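Local coordinates for protein probable 2-oxoacid ferredoxin oxidoreductase, alpha chain (Thermoplasma acidophilum, PDB 3JU3) that is probably the alpha chain of an enzyme that oxidises 2-oxoacids with coenzyme A and ferredoxin to acyl-CoA and carbon dioxide, here as its core domain II piece, at residues A[27-32]-A[42-47]; A[14-19]-A[110-115]. All coordinates share one frame; numbering follows the deposited sequence.

In the fold
Both interactions pack a helix against the sheet of the core domain II piece, and their centres lie about 10 Å apart. Along the chain, strand 16-21 leads into helix 25-37 and strand 42-47, so interaction 1 is nested inside the long loop that interaction 2 closes by bringing helix 105-117 back. Strands 16-21 and 42-47 are parallel neighbours, and the two contacts meet there: the backbone N of Leu-45 lies 2.8 Å from O of Phe-18, a probable hydrogen bond. Residues at both sites also touch a second copy of the protein, and the sheet continues into that subunit beyond strand 16-21, making these layers part of the subunit interface.

Interaction 1 of 2, residues A[27-32]-A[42-47]; sequences PILDVI and ANLLYL
Leu-44 rises from strand 42-47 against the 27-32 part of helix 25-37 and takes neighbours on each of its methyl groups. Its CG stands anti to the backbone N (chi1 167°), and from there the two methyls lean on different neighbours: CD1 meets CD1 of Ile-28 at 3.9 Å, while CD2 comes within 4.1 Å of CD2 of Leu-29. CG2 of Ile-28 also lies near both leucine methyls; Ile-28 has two modelled conformers, and its contacts here are those of one. Leu-29 joins in only by the end of its side chain, and both helix residues cross Leu-44 at about a right angle.

One turn on from Ile-28, Ile-32 serves the start of the strand with both branches. With CG1 anti to its carbonyl carbon (chi1 -71°) and the chain extended beyond, CG1 sits 3.8 Å from CB of Ala-42 and CD1 reaches both the backbone, 3.9 Å from C of Asn-43, and CB of Leu-44. The other branch, CG2, rests 3.7 Å from O of Ala-42. The small Ala-42 goes with a close backbone approach here, its CA being 5.7 Å from that of Ile-32.

This is the helix-to-second-strand packing of a beta-alpha-beta unit, strand 16-21, helix 25-37, strand 42-47; the local axes run nearly antiparallel, at 162°, and approach to 8.6 Å. An alanine here in place of Ile-32 lacks CG1, CG2 and CD1, which would probably open a gap against Ala-42 and weaken the hold on Leu-44.

Asn-43 starts out away from the helix; its ND2 hydrogen-bonds to O of Glu-11, and OD1 is hydrogen-bonded to OG1 of Thr-17. On the helix side, Phe-18 of the adjoining strand touches Ile-28, Ala-42 and Leu-44, while Val-71 of the second subunit packs on Ile-28.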
ATOM      1  N   PRO A  27      -1.247 -15.897  -4.365  1.00 21.32           N
ATOM      2  CA  PRO A  27      -0.269 -15.960  -5.433  1.00 21.21           C
ATOM      3  C   PRO A  27       0.783 -17.098  -5.252  1.00 21.24           C
ATOM      4  O   PRO A  27       1.095 -17.820  -6.204  1.00 21.27           O
ATOM      5  CB  PRO A  27       0.389 -14.586  -5.341  1.00 21.64           C
ATOM      6  CG  PRO A  27      -0.769 -13.678  -5.015  1.00 22.14           C
ATOM      7  CD  PRO A  27      -1.462 -14.505  -3.907  1.00 21.28           C
ATOM      8  N   ILE A  28       1.323 -17.240  -4.048  0.50 21.00           N
ATOM      9  CA  ILE A  28       2.293 -18.307  -3.780  0.50 21.03           C
ATOM     10  C   ILE A  28       1.680 -19.706  -3.981  0.50 21.10           C
ATOM     11  O   ILE A  28       2.296 -20.579  -4.602  0.50 21.15           O
ATOM     12  CB  ILE A  28       2.855 -18.208  -2.361  0.50 20.76           C
ATOM     13  CG1 ILE A  28       3.694 -16.942  -2.223  0.50 21.64           C
ATOM     14  CG2 ILE A  28       3.707 -19.462  -2.044  0.50 20.80           C
ATOM     15  CD1 ILE A  28       4.491 -16.915  -0.973  0.50 21.69           C
ATOM     16  N   LEU A  29       0.467 -19.901  -3.474  1.00 20.39           N
ATOM     17  CA  LEU A  29      -0.179 -21.197  -3.544  1.00 21.17           C
ATOM     18  C   LEU A  29      -0.389 -21.666  -4.987  1.00 21.81           C
ATOM     19  O   LEU A  29      -0.222 -22.864  -5.290  1.00 22.17           O
ATOM     20  CB  LEU A  29      -1.471 -21.229  -2.726  1.00 20.65           C
ATOM     21  CG  LEU A  29      -1.354 -21.270  -1.199  1.00 21.97           C
ATOM     22  CD1 LEU A  29      -2.746 -21.190  -0.585  1.00 20.39           C
ATOM     23  CD2 LEU A  29      -0.623 -22.547  -0.675  1.00 21.95           C
ATOM     24  N   ASP A  30      -0.727 -20.732  -5.873  1.00 21.77           N
ATOM     25  CA  ASP A  30      -0.733 -21.013  -7.307  1.00 21.63           C
ATOM     26  C   ASP A  30       0.653 -21.311  -7.901  1.00 20.63           C
ATOM     27  O   ASP A  30       0.751 -22.138  -8.808  1.00 19.24           O
ATOM     28  CB  ASP A  30      -1.337 -19.843  -8.090  1.00 21.81           C
ATOM     29  CG  ASP A  30      -2.795 -19.607  -7.769  1.00 25.16           C
ATOM     30  OD1 ASP A  30      -3.480 -20.507  -7.217  1.00 28.28           O
ATOM     31  OD2 ASP A  30      -3.254 -18.489  -8.068  1.00 26.89           O
ATOM     32  N   VAL A  31       1.703 -20.620  -7.439  1.00 19.69           N
ATOM     33  CA  VAL A  31       3.050 -20.885  -7.943  1.00 20.63           C
ATOM     34  C   VAL A  31       3.473 -22.300  -7.553  1.00 21.35           C
ATOM     35  O   VAL A  31       4.159 -23.002  -8.341  1.00 21.56           O
ATOM     36  CB  VAL A  31       4.086 -19.858  -7.449  1.00 20.56           C
ATOM     37  CG1 VAL A  31       5.512 -20.241  -7.924  1.00 19.90           C
ATOM     38  CG2 VAL A  31       3.745 -18.505  -7.981  1.00 20.16           C
ATOM     39  N   ILE A  32       3.082 -22.700  -6.347  1.00 21.38           N
ATOM     40  CA  ILE A  32       3.229 -24.090  -5.882  1.00 21.84           C
ATOM     41  C   ILE A  32       2.615 -25.091  -6.882  1.00 22.42           C
ATOM     42  O   ILE A  32       3.263 -26.111  -7.231  1.00 22.67           O
ATOM     43  CB  ILE A  32       2.734 -24.261  -4.427  1.00 21.32           C
ATOM     44  CG1 ILE A  32       3.739 -23.554  -3.496  1.00 19.90           C
ATOM     45  CG2 ILE A  32       2.554 -25.769  -4.033  1.00 20.41           C
ATOM     46  CD1 ILE A  32       3.323 -23.400  -2.106  1.00 22.05           C
ATOM     47  N   ALA A  42       7.190 -27.657  -3.544  1.00 16.89           N
ATOM     48  CA  ALA A  42       7.357 -26.430  -2.792  1.00 16.85           C
ATOM     49  C   ALA A  42       6.331 -26.481  -1.691  1.00 16.59           C
ATOM     50  O   ALA A  42       5.244 -27.068  -1.870  1.00 17.37           O
ATOM     51  CB  ALA A  42       7.180 -25.223  -3.700  1.00 16.55           C
ATOM     52  N   ASN A  43       6.674 -25.921  -0.536  1.00 14.85           N
ATOM     53  CA  ASN A  43       5.679 -25.770   0.504  1.00 14.31           C
ATOM     54  C   ASN A  43       5.644 -24.289   0.934  1.00 14.17           C
ATOM     55  O   ASN A  43       6.405 -23.469   0.391  1.00 13.24           O
ATOM     56  CB  ASN A  43       5.907 -26.773   1.665  1.00 13.70           C
ATOM     57  CG  ASN A  43       7.303 -26.659   2.289  1.00 15.36           C
ATOM     58  OD1 ASN A  43       7.985 -25.657   2.104  1.00 14.30           O
ATOM     59  ND2 ASN A  43       7.728 -27.685   3.022  1.00 12.27           N
ATOM     60  N   LEU A  44       4.728 -23.922   1.838  1.00 12.97           N
ATOM     61  CA  LEU A  44       4.564 -22.510   2.215  1.00 12.65           C
ATOM     62  C   LEU A  44       4.443 -22.421   3.724  1.00 13.06           C
ATOM     63  O   LEU A  44       3.522 -23.011   4.313  1.00 11.92           O
ATOM     64  CB  LEU A  44       3.333 -21.861   1.528  1.00 13.10           C
ATOM     65  CG  LEU A  44       2.907 -20.489   2.117  1.00 10.36           C
ATOM     66  CD1 LEU A  44       3.994 -19.422   1.975  1.00 10.81           C
ATOM     67  CD2 LEU A  44       1.615 -19.968   1.521  1.00 14.61           C
ATOM     68  N   LEU A  45       5.384 -21.712   4.355  1.00 12.03           N
ATOM     69  CA  LEU A  45       5.252 -21.409   5.775  1.00 12.34           C
ATOM     70  C   LEU A  45       4.507 -20.083   5.795  1.00 12.06           C
ATOM     71  O   LEU A  45       5.013 -19.084   5.331  1.00 12.01           O
ATOM     72  CB  LEU A  45       6.611 -21.303   6.456  1.00 11.43           C
ATOM     73  CG  LEU A  45       6.696 -20.693   7.858  1.00 12.40           C
ATOM     74  CD1 LEU A  45       5.967 -21.597   8.777  1.00 13.62           C
ATOM     75  CD2 LEU A  45       8.181 -20.588   8.316  1.00 14.93           C
ATOM     76  N   TYR A  46       3.295 -20.108   6.319  1.00 12.38           N
ATOM     77  CA  TYR A  46       2.423 -18.948   6.312  1.00 12.66           C
ATOM     78  C   TYR A  46       2.305 -18.442   7.745  1.00 12.56           C
ATOM     79  O   TYR A  46       1.854 -19.169   8.631  1.00 11.11           O
ATOM     80  CB  TYR A  46       1.056 -19.369   5.786  1.00 12.01           C
ATOM     81  CG  TYR A  46       0.043 -18.281   5.749  1.00 16.18           C
ATOM     82  CD1 TYR A  46       0.203 -17.167   4.941  1.00 16.40           C
ATOM     83  CD2 TYR A  46      -1.092 -18.371   6.526  1.00 18.02           C
ATOM     84  CE1 TYR A  46      -0.746 -16.181   4.932  1.00 18.61           C
ATOM     85  CE2 TYR A  46      -2.007 -17.412   6.536  1.00 18.27           C
ATOM     86  CZ  TYR A  46      -1.846 -16.326   5.743  1.00 20.22           C
ATOM     87  OH  TYR A  46      -2.850 -15.407   5.773  1.00 23.58           O
ATOM     88  N   LEU A  47       2.710 -17.191   7.953  1.00 13.67           N
ATOM     89  CA  LEU A  47       2.593 -16.567   9.264  1.00 13.94           C
ATOM     90  C   LEU A  47       1.249 -15.849   9.348  1.00 14.27           C
ATOM     91  O   LEU A  47       0.920 -15.008   8.502  1.00 11.63           O
ATOM     92  CB  LEU A  47       3.746 -15.599   9.499  1.00 14.23           C
ATOM     93  CG  LEU A  47       5.115 -16.258   9.239  1.00 16.57           C
ATOM     94  CD1 LEU A  47       6.302 -15.285   9.392  1.00 17.94           C
ATOM     95  CD2 LEU A  47       5.332 -17.545  10.097  1.00 13.93           C
TER

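Interaction 2 of 2, residues A[14-19]-A[110-115]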
ATOM      1  N   ALA A  14      10.398 -30.189   0.850  1.00 21.28           N
ATOM      2  CA  ALA A  14      10.145 -29.664  -0.493  1.00 20.13           C
ATOM      3  C   ALA A  14      11.393 -29.039  -1.027  1.00 18.84           C
ATOM      4  O   ALA A  14      12.249 -28.648  -0.260  1.00 19.87           O
ATOM      5  CB  ALA A  14       9.023 -28.649  -0.464  1.00 19.73           C
ATOM      6  N   ASP A  15      11.514 -28.985  -2.340  1.00 17.69           N
ATOM      7  CA  ASP A  15      12.618 -28.317  -2.996  1.00 17.20           C
ATOM      8  C   ASP A  15      12.758 -26.839  -2.571  1.00 17.54           C
ATOM      9  O   ASP A  15      13.867 -26.341  -2.431  1.00 16.51           O
ATOM     10  CB  ASP A  15      12.437 -28.399  -4.514  1.00 16.59           C
ATOM     11  CG  ASP A  15      12.527 -29.844  -5.044  1.00 19.55           C
ATOM     12  OD1 ASP A  15      13.365 -30.627  -4.565  1.00 19.22           O
ATOM     13  OD2 ASP A  15      11.730 -30.211  -5.927  1.00 17.17           O
ATOM     14  N   ILE A  16      11.616 -26.154  -2.431  1.00 17.60           N
ATOM     15  CA  ILE A  16      11.519 -24.725  -2.087  1.00 17.40           C
ATOM     16  C   ILE A  16      10.529 -24.564  -0.925  1.00 18.34           C
ATOM     17  O   ILE A  16       9.417 -25.126  -0.964  1.00 17.55           O
ATOM     18  CB  ILE A  16      10.973 -23.880  -3.275  1.00 17.66           C
ATOM     19  CG1 ILE A  16      11.972 -23.876  -4.455  1.00 17.58           C
ATOM     20  CG2 ILE A  16      10.650 -22.412  -2.796  1.00 19.92           C
ATOM     21  CD1 ILE A  16      11.367 -23.482  -5.818  1.00 17.20           C
ATOM     22  N   THR A  17      10.912 -23.776   0.086  1.00 17.14           N
ATOM     23  CA  THR A  17       9.984 -23.379   1.128  1.00 17.03           C
ATOM     24  C   THR A  17       9.755 -21.872   1.042  1.00 17.10           C
ATOM     25  O   THR A  17      10.636 -21.063   1.390  1.00 17.25           O
ATOM     26  CB  THR A  17      10.571 -23.764   2.518  1.00 18.86           C
ATOM     27  OG1 THR A  17      10.595 -25.188   2.607  1.00 17.76           O
ATOM     28  CG2 THR A  17       9.736 -23.185   3.715  1.00 17.42           C
ATOM     29  N   PHE A  18       8.594 -21.495   0.547  1.00 17.03           N
ATOM     30  CA  PHE A  18       8.190 -20.091   0.522  1.00 16.75           C
ATOM     31  C   PHE A  18       7.780 -19.681   1.938  1.00 17.62           C
ATOM     32  O   PHE A  18       7.292 -20.507   2.704  1.00 17.77           O
ATOM     33  CB  PHE A  18       7.000 -19.888  -0.421  1.00 15.21           C
ATOM     34  CG  PHE A  18       7.337 -20.046  -1.886  1.00 16.79           C
ATOM     35  CD1 PHE A  18       8.066 -19.065  -2.538  1.00 15.13           C
ATOM     36  CD2 PHE A  18       6.910 -21.170  -2.613  1.00 17.11           C
ATOM     37  CE1 PHE A  18       8.371 -19.185  -3.911  1.00 18.92           C
ATOM     38  CE2 PHE A  18       7.232 -21.306  -3.995  1.00 14.53           C
ATOM     39  CZ  PHE A  18       7.937 -20.324  -4.623  1.00 18.33           C
ATOM     40  N   VAL A  19       8.010 -18.407   2.291  1.00 17.92           N
ATOM     41  CA  VAL A  19       7.504 -17.836   3.547  1.00 17.78           C
ATOM     42  C   VAL A  19       6.780 -16.558   3.170  1.00 18.56           C
ATOM     43  O   VAL A  19       7.336 -15.727   2.427  1.00 18.70           O
ATOM     44  CB  VAL A  19       8.626 -17.479   4.513  1.00 18.61           C
ATOM     45  CG1 VAL A  19       8.039 -16.996   5.884  1.00 16.40           C
ATOM     46  CG2 VAL A  19       9.532 -18.650   4.737  1.00 17.00           C
ATOM     47  N   LYS A 110       9.318 -17.508 -12.201  1.00 10.83           N
ATOM     48  CA  LYS A 110      10.609 -17.230 -12.803  1.00 12.16           C
ATOM     49  C   LYS A 110      11.698 -17.054 -11.757  1.00 13.02           C
ATOM     50  O   LYS A 110      12.729 -17.738 -11.842  1.00 13.82           O
ATOM     51  CB  LYS A 110      10.553 -15.997 -13.724  1.00 12.06           C
ATOM     52  CG  LYS A 110      11.689 -15.944 -14.747  1.00 12.63           C
ATOM     53  CD  LYS A 110      11.484 -14.843 -15.749  1.00 12.94           C
ATOM     54  CE  LYS A 110      12.757 -14.626 -16.531  1.00 15.07           C
ATOM     55  NZ  LYS A 110      13.768 -13.949 -15.671  1.00 18.82           N
ATOM     56  N   SER A 111      11.474 -16.144 -10.792  1.00 13.00           N
ATOM     57  CA  SER A 111      12.472 -15.836  -9.758  1.00 13.37           C
ATOM     58  C   SER A 111      12.774 -17.036  -8.909  1.00 12.24           C
ATOM     59  O   SER A 111      13.927 -17.245  -8.494  1.00 11.94           O
ATOM     60  CB  SER A 111      11.987 -14.751  -8.800  1.00 13.20           C
ATOM     61  OG  SER A 111      11.478 -13.644  -9.488  1.00 15.00           O
ATOM     62  N   ALA A 112      11.710 -17.761  -8.583  1.00 12.05           N
ATOM     63  CA  ALA A 112      11.773 -18.971  -7.774  1.00 12.23           C
ATOM     64  C   ALA A 112      12.711 -20.044  -8.385  1.00 13.04           C
ATOM     65  O   ALA A 112      13.564 -20.631  -7.697  1.00 12.66           O
ATOM     66  CB  ALA A 112      10.353 -19.542  -7.552  1.00 11.84           C
ATOM     67  N   LYS A 113      12.556 -20.272  -9.683  1.00 14.23           N
ATOM     68  CA  LYS A 113      13.423 -21.212 -10.413  1.00 14.80           C
ATOM     69  C   LYS A 113      14.870 -20.708 -10.481  1.00 15.24           C
ATOM     70  O   LYS A 113      15.805 -21.486 -10.239  1.00 15.32           O
ATOM     71  CB  LYS A 113      12.835 -21.534 -11.781  1.00 13.98           C
ATOM     72  CG  LYS A 113      11.600 -22.390 -11.656  1.00 14.53           C
ATOM     73  CD  LYS A 113      11.145 -22.957 -12.986  1.00 16.62           C
ATOM     74  CE  LYS A 113      10.263 -21.973 -13.709  1.00 17.95           C
ATOM     75  NZ  LYS A 113       9.823 -22.454 -15.055  1.00 19.06           N
ATOM     76  N   GLU A 114      15.041 -19.421 -10.784  0.50 15.02           N
ATOM     77  CA  GLU A 114      16.349 -18.786 -10.733  0.50 15.47           C
ATOM     78  C   GLU A 114      17.039 -19.042  -9.395  0.50 16.11           C
ATOM     79  O   GLU A 114      18.228 -19.347  -9.363  0.50 15.40           O
ATOM     80  CB  GLU A 114      16.249 -17.279 -10.984  0.50 15.50           C
ATOM     81  CG  GLU A 114      17.602 -16.589 -11.126  0.50 14.78           C
ATOM     82  CD  GLU A 114      17.489 -15.077 -11.278  0.50 14.22           C
ATOM     83  OE1 GLU A 114      16.735 -14.455 -10.497  0.50 12.20           O
ATOM     84  OE2 GLU A 114      18.163 -14.515 -12.181  0.50 13.46           O
ATOM     85  N   ILE A 115      16.283 -18.939  -8.299  1.00 16.54           N
ATOM     86  CA  ILE A 115      16.848 -19.058  -6.972  1.00 19.24           C
ATOM     87  C   ILE A 115      17.223 -20.527  -6.706  1.00 22.20           C
ATOM     88  O   ILE A 115      18.278 -20.836  -6.126  1.00 21.57           O
ATOM     89  CB  ILE A 115      15.828 -18.527  -5.866  1.00 19.03           C
ATOM     90  CG1 ILE A 115      15.823 -16.979  -5.848  1.00 20.28           C
ATOM     91  CG2 ILE A 115      16.167 -19.090  -4.500  1.00 18.54           C
ATOM     92  CD1 ILE A 115      14.635 -16.317  -5.103  1.00 15.73           C
TER
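Ala-112 carries the touch between helix 110-115 and strand 16-19, meeting the side chains of both Ile-16 and Phe-18. Just before it, Ser-111 turns back on its own helix, its OG hydrogen-bonded to O of Glu-107. At Ala-112 the methyl group points to the strand and meets the Phe-18 ring at its edge, near the ring plane, with CB 3.9 Å from CZ and 4.2 Å from CE1. The ring gets there because its CG stands anti to the carbonyl carbon (chi1 -70°), which carries its far edge toward the helix. Ile-16 comes in beside it: CD1 lies 4.1 Å from O of Ala-112 and 4.4 Å from its CB. The other branch of Ile-16 covers the aromatic ring, CG2 sitting 3.7 Å above the plane and over the centre, so one face of Phe-18 is backed by its own strand while the edge meets the helix. Lys-113 points away from the strand, and its NZ forms a salt bridge with Glu-38. Ile-115 packs on Asn-93 of strand 93-95 and on Leu-67 of the second subunit.

Helix 105-117 lies beside helix 25-37, whose Val-31 touches its first turns; Phe-18 also touches Ile-32 and Leu-35 of helix 25-37, while beyond the strand a parallel strand of the second subunit extends the sheet.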